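Local coordinates for protein fatty Acyl-Adenylate Ligase (Escherichia coli, PDB 3PBK) that belongs to the AMP-binding enzyme family of the ANL clan and holds 5'-O-[(S)-(dodecanoyloxy)(hydroxy)phosphoryl]adenosine in a pocket, at residues A[220-224]-A[261-265]; A[280-284]-A[314-318]. One frame throughout, in Å; residues are numbered along the deposited sequence.

Contact 1: residues A[220-224]-A[261-265]; sequences CVSWL and WLKLI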
loop_
_atom_site.group_PDB
_atom_site.type_symbol
_atom_site.label_atom_id
_atom_site.label_comp_id
_atom_site.label_asym_id
_atom_site.label_seq_id
_atom_site.Cartn_x
_atom_site.Cartn_y
_atom_site.Cartn_z
ATOM N N CYS A 220 -11.126 -1.134 -14.207
ATOM C CA CYS A 220 -10.588 -1.377 -12.867
ATOM C C CYS A 220 -11.616 -1.451 -11.736
ATOM O O CYS A 220 -12.683 -0.841 -11.791
ATOM C CB CYS A 220 -9.567 -0.304 -12.526
ATOM S SG CYS A 220 -8.443 0.018 -13.876
ATOM N N VAL A 221 -11.265 -2.203 -10.699
ATOM C CA VAL A 221 -12.103 -2.357 -9.520
ATOM C C VAL A 221 -11.203 -2.260 -8.297
ATOM O O VAL A 221 -10.218 -2.990 -8.198
ATOM C CB VAL A 221 -12.813 -3.733 -9.523
ATOM C CG1 VAL A 221 -13.636 -3.924 -8.254
ATOM C CG2 VAL A 221 -13.682 -3.881 -10.762
ATOM N N SER A 222 -11.517 -1.358 -7.375
ATOM C CA SER A 222 -10.708 -1.217 -6.167
ATOM C C SER A 222 -11.555 -1.058 -4.918
ATOM O O SER A 222 -12.606 -0.421 -4.946
ATOM C CB SER A 222 -9.756 -0.027 -6.283
ATOM O OG SER A 222 -9.270 0.364 -5.010
ATOM N N TRP A 223 -11.099 -1.648 -3.823
ATOM C CA TRP A 223 -11.702 -1.385 -2.530
ATOM C C TRP A 223 -10.669 -0.706 -1.626
ATOM O O TRP A 223 -10.946 -0.412 -0.463
ATOM C CB TRP A 223 -12.256 -2.670 -1.901
ATOM C CG TRP A 223 -11.260 -3.783 -1.791
ATOM C CD1 TRP A 223 -11.138 -4.857 -2.620
ATOM C CD2 TRP A 223 -10.237 -3.927 -0.798
ATOM N NE1 TRP A 223 -10.102 -5.659 -2.211
ATOM C CE2 TRP A 223 -9.532 -5.108 -1.096
ATOM C CE3 TRP A 223 -9.847 -3.169 0.308
ATOM C CZ2 TRP A 223 -8.462 -5.551 -0.319
ATOM C CZ3 TRP A 223 -8.789 -3.610 1.071
ATOM C CH2 TRP A 223 -8.107 -4.787 0.759
ATOM N N LEU A 224 -9.484 -0.437 -2.179
ATOM C CA LEU A 224 -8.382 0.160 -1.425
ATOM C C LEU A 224 -8.645 1.610 -1.041
ATOM O O LEU A 224 -9.354 2.333 -1.748
ATOM C CB LEU A 224 -7.097 0.090 -2.236
ATOM C CG LEU A 224 -6.763 -1.286 -2.790
ATOM C CD1 LEU A 224 -5.762 -1.167 -3.913
ATOM C CD2 LEU A 224 -6.238 -2.171 -1.687
ATOM N N TRP A 261 -16.404 -7.638 -3.122
ATOM C CA TRP A 261 -15.346 -7.262 -4.054
ATOM C C TRP A 261 -15.451 -8.105 -5.310
ATOM O O TRP A 261 -15.468 -7.587 -6.418
ATOM C CB TRP A 261 -13.979 -7.449 -3.382
ATOM C CG TRP A 261 -12.795 -7.333 -4.271
ATOM C CD1 TRP A 261 -12.668 -6.534 -5.350
ATOM C CD2 TRP A 261 -11.546 -8.024 -4.132
ATOM N NE1 TRP A 261 -11.428 -6.691 -5.912
ATOM C CE2 TRP A 261 -10.720 -7.598 -5.178
ATOM C CE3 TRP A 261 -11.055 -8.968 -3.231
ATOM C CZ2 TRP A 261 -9.421 -8.083 -5.346
ATOM C CZ3 TRP A 261 -9.764 -9.447 -3.400
ATOM C CH2 TRP A 261 -8.964 -9.004 -4.446
ATOM N N LEU A 262 -15.543 -9.415 -5.137
ATOM C CA LEU A 262 -15.652 -10.301 -6.281
ATOM C C LEU A 262 -17.005 -10.092 -6.944
ATOM O O LEU A 262 -17.124 -10.195 -8.169
ATOM C CB LEU A 262 -15.481 -11.763 -5.861
ATOM C CG LEU A 262 -14.269 -12.109 -4.996
ATOM C CD1 LEU A 262 -14.133 -13.611 -4.866
ATOM C CD2 LEU A 262 -13.007 -11.507 -5.574
ATOM N N LYS A 263 -18.022 -9.805 -6.134
ATOM C CA LYS A 263 -19.335 -9.482 -6.668
ATOM C C LYS A 263 -19.204 -8.358 -7.687
ATOM O O LYS A 263 -19.547 -8.507 -8.861
ATOM C CB LYS A 263 -20.262 -9.032 -5.547
ATOM C CG LYS A 263 -20.910 -10.154 -4.765
ATOM C CD LYS A 263 -22.040 -10.808 -5.551
ATOM C CE LYS A 263 -23.272 -11.001 -4.671
ATOM N NZ LYS A 263 -22.917 -11.302 -3.250
ATOM N N LEU A 264 -18.690 -7.229 -7.222
ATOM C CA LEU A 264 -18.561 -6.049 -8.052
ATOM C C LEU A 264 -17.858 -6.380 -9.366
ATOM O O LEU A 264 -18.331 -5.993 -10.436
ATOM C CB LEU A 264 -17.824 -4.949 -7.280
ATOM C CG LEU A 264 -18.115 -3.490 -7.632
ATOM C CD1 LEU A 264 -17.009 -2.922 -8.466
ATOM C CD2 LEU A 264 -19.436 -3.360 -8.352
ATOM N N ILE A 265 -16.741 -7.099 -9.296
ATOM C CA ILE A 265 -16.030 -7.479 -10.512
ATOM C C ILE A 265 -16.981 -8.184 -11.471
ATOM O O ILE A 265 -17.162 -7.746 -12.603
ATOM C CB ILE A 265 -14.825 -8.399 -10.233
ATOM C CG1 ILE A 265 -13.708 -7.639 -9.527
ATOM C CG2 ILE A 265 -14.279 -8.971 -11.522
ATOM C CD1 ILE A 265 -12.571 -8.529 -9.096
#

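Contact 2: residues A[280-284]-A[314-318]; sequences YELCQ and QLHQF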
loop_
_atom_site.group_PDB
_atom_site.type_symbol
_atom_site.label_atom_id
_atom_site.label_comp_id
_atom_site.label_asym_id
_atom_site.label_seq_id
_atom_site.Cartn_x
_atom_site.Cartn_y
_atom_site.Cartn_z
ATOM N N TYR A 280 -7.023 -11.230 -0.511
ATOM C CA TYR A 280 -7.348 -12.480 -1.187
ATOM C C TYR A 280 -7.694 -13.553 -0.175
ATOM O O TYR A 280 -8.648 -14.307 -0.351
ATOM C CB TYR A 280 -6.182 -12.944 -2.075
ATOM C CG TYR A 280 -6.047 -12.167 -3.375
ATOM C CD1 TYR A 280 -6.819 -12.486 -4.489
ATOM C CD2 TYR A 280 -5.149 -11.105 -3.489
ATOM C CE1 TYR A 280 -6.697 -11.768 -5.685
ATOM C CE2 TYR A 280 -5.023 -10.377 -4.684
ATOM C CZ TYR A 280 -5.799 -10.718 -5.772
ATOM O OH TYR A 280 -5.675 -10.009 -6.944
ATOM N N GLU A 281 -6.913 -13.614 0.890
ATOM C CA GLU A 281 -7.126 -14.611 1.922
ATOM C C GLU A 281 -8.462 -14.404 2.626
ATOM O O GLU A 281 -9.219 -15.352 2.812
ATOM C CB GLU A 281 -5.975 -14.582 2.920
ATOM C CG GLU A 281 -5.964 -15.746 3.874
ATOM C CD GLU A 281 -6.723 -15.439 5.142
ATOM O OE1 GLU A 281 -7.105 -14.257 5.332
ATOM O OE2 GLU A 281 -6.931 -16.378 5.946
ATOM N N LEU A 282 -8.750 -13.162 3.006
ATOM C CA LEU A 282 -10.025 -12.816 3.615
ATOM C C LEU A 282 -11.158 -13.467 2.836
ATOM O O LEU A 282 -12.001 -14.144 3.409
ATOM C CB LEU A 282 -10.219 -11.302 3.615
ATOM C CG LEU A 282 -10.613 -10.552 4.895
ATOM C CD1 LEU A 282 -11.538 -9.414 4.535
ATOM C CD2 LEU A 282 -11.287 -11.437 5.907
ATOM N N CYS A 283 -11.167 -13.269 1.522
ATOM C CA CYS A 283 -12.212 -13.817 0.652
ATOM C C CYS A 283 -12.434 -15.320 0.765
ATOM O O CYS A 283 -13.532 -15.778 1.077
ATOM C CB CYS A 283 -11.921 -13.482 -0.807
ATOM S SG CYS A 283 -12.448 -11.840 -1.278
ATOM N N GLN A 284 -11.391 -16.083 0.474
ATOM C CA GLN A 284 -11.493 -17.536 0.473
ATOM C C GLN A 284 -11.814 -18.066 1.874
ATOM O O GLN A 284 -12.443 -19.105 2.030
ATOM C CB GLN A 284 -10.215 -18.152 -0.122
ATOM C CG GLN A 284 -9.965 -19.606 0.222
ATOM C CD GLN A 284 -9.070 -19.750 1.434
ATOM O OE1 GLN A 284 -8.243 -18.876 1.719
ATOM N NE2 GLN A 284 -9.228 -20.850 2.157
ATOM N N GLN A 314 -1.218 -19.312 -0.045
ATOM C CA GLN A 314 -2.550 -18.732 0.062
ATOM C C GLN A 314 -3.159 -18.559 -1.314
ATOM O O GLN A 314 -4.266 -19.023 -1.581
ATOM C CB GLN A 314 -2.509 -17.381 0.768
ATOM C CG GLN A 314 -2.637 -17.458 2.258
ATOM C CD GLN A 314 -2.128 -16.207 2.937
ATOM O OE1 GLN A 314 -1.495 -16.278 3.993
ATOM N NE2 GLN A 314 -2.389 -15.051 2.331
ATOM N N LEU A 315 -2.426 -17.881 -2.187
ATOM C CA LEU A 315 -2.941 -17.588 -3.513
ATOM C C LEU A 315 -3.414 -18.870 -4.189
ATOM O O LEU A 315 -4.431 -18.877 -4.885
ATOM C CB LEU A 315 -1.910 -16.819 -4.341
ATOM C CG LEU A 315 -1.726 -15.418 -3.750
ATOM C CD1 LEU A 315 -0.677 -14.648 -4.500
ATOM C CD2 LEU A 315 -3.038 -14.648 -3.742
ATOM N N HIS A 316 -2.699 -19.964 -3.951
ATOM C CA HIS A 316 -3.150 -21.249 -4.445
ATOM C C HIS A 316 -4.486 -21.594 -3.792
ATOM O O HIS A 316 -5.440 -21.967 -4.467
ATOM C CB HIS A 316 -2.102 -22.349 -4.221
ATOM C CG HIS A 316 -2.616 -23.726 -4.509
ATOM N ND1 HIS A 316 -2.264 -24.827 -3.758
ATOM C CD2 HIS A 316 -3.494 -24.171 -5.440
ATOM C CE1 HIS A 316 -2.895 -25.892 -4.220
ATOM N NE2 HIS A 316 -3.648 -25.522 -5.239
ATOM N N GLN A 317 -4.571 -21.451 -2.480
ATOM C CA GLN A 317 -5.843 -21.712 -1.829
ATOM C C GLN A 317 -6.949 -20.903 -2.498
ATOM O O GLN A 317 -7.987 -21.450 -2.854
ATOM C CB GLN A 317 -5.792 -21.398 -0.331
ATOM C CG GLN A 317 -5.178 -22.495 0.547
ATOM C CD GLN A 317 -5.090 -22.087 2.026
ATOM O OE1 GLN A 317 -4.034 -21.639 2.505
ATOM N NE2 GLN A 317 -6.206 -22.227 2.748
ATOM N N PHE A 318 -6.729 -19.606 -2.681
ATOM C CA PHE A 318 -7.764 -18.762 -3.259
ATOM C C PHE A 318 -8.177 -19.258 -4.649
ATOM O O PHE A 318 -9.366 -19.329 -4.961
ATOM C CB PHE A 318 -7.309 -17.305 -3.296
ATOM C CG PHE A 318 -8.241 -16.381 -4.048
ATOM C CD1 PHE A 318 -8.205 -16.308 -5.436
ATOM C CD2 PHE A 318 -9.121 -15.559 -3.369
ATOM C CE1 PHE A 318 -9.046 -15.455 -6.124
ATOM C CE2 PHE A 318 -9.968 -14.701 -4.059
ATOM C CZ PHE A 318 -9.931 -14.647 -5.432
#

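Contact 1: residues A[220-224]-A[261-265]
Trp223 turns the edge of its indole onto the face of Trp261, a T-shaped stack in the alpha/beta core of the AMP-binding fold. The five-membered rings have centroids 4.4 Å apart and planes at 74°. Trp223 NE1 lies 3.4 Å from Trp261 CD2. Here helix 260-267 packs against strand 220-222 of the mixed sheet. The short axes run nearly antiparallel, at 162°, and come within 9.0 Å. Val221 and Trp223 both point at the helix, while Ser222 between them points away; Trp223 already lies just past the end of the strand. Ser222 OG instead accepts from Leu224 N at 2.9 Å, forming an ST turn. The indole nitrogen of Trp261 is satisfied by Ser273 on the adjacent strand 272-275. All five touching residues are buried, and apart from Trp223 NE1 the meeting atoms are carbons. One methyl of Val221 meets three helix residues: CG1 is 3.5 Å from Leu264 CD1, 3.9 Å from Ile265 CG1 and 4.0 Å from Trp261 CD1.

Contact 2: residues A[280-284]-A[314-318]
The ring of Phe318 is the main bump here. It projects from helix 312-322 into a hollow on helix 277-285 formed by Tyr280, Cys283 and Gln284. Tyr280 stands with its edge on one face of Phe318, planes at 89° and centroids 5.2 Å apart, a T-shaped pair. Cys283 CB meets the edge of the Phe318 ring, 4.0 Å from CE2. The backbone joins in, with Tyr280 O 3.3 Å from Phe318 CD2. Leu315 fills the space beside the tyrosine, its CD2 3.9 Å from Tyr280 CG. On the more exposed side Gln314 NE2 rests 3.7 Å from Glu281 CB, and the glutamate's carboxylate pairs with Arg285. The short axes cross at 41° and are 9.2 Å apart, close enough for Gln284 CB to approach Phe318 CA at 4.0 Å. Both helices pack on the mixed sheet of the AMP-binding fold. Tyr280 OH is hydrogen-bonded to Gly304 O on strand 302-305, Leu315 touches Ile305 of that strand, and Cys283 reaches helix 260-267.

Helix 277-285, one side of contact 2, also packs against helix 260-267 of contact 1, so the two contacts continue into each other beside the mixed sheet. The centres of contact 1 and contact 2 are about 15 Å apart. Trp261 CH2 is 3.8 Å from Tyr280 CE1, and Trp261 CE3 is 3.7 Å from Cys283 SG. The aromatic packing therefore runs on from Trp223 through Trp261 and Tyr280 to Phe318. In sequence the contacts follow one another, contact 1 closing before contact 2 opens. Bound 5'-O-[(S)-(dodecanoyloxy)(hydroxy)phosphoryl]adenosine touches neither Val221 nor Leu315 through their side chains: it is about 10 Å from the side chain of Val221 and about 9 Å from that of Leu315.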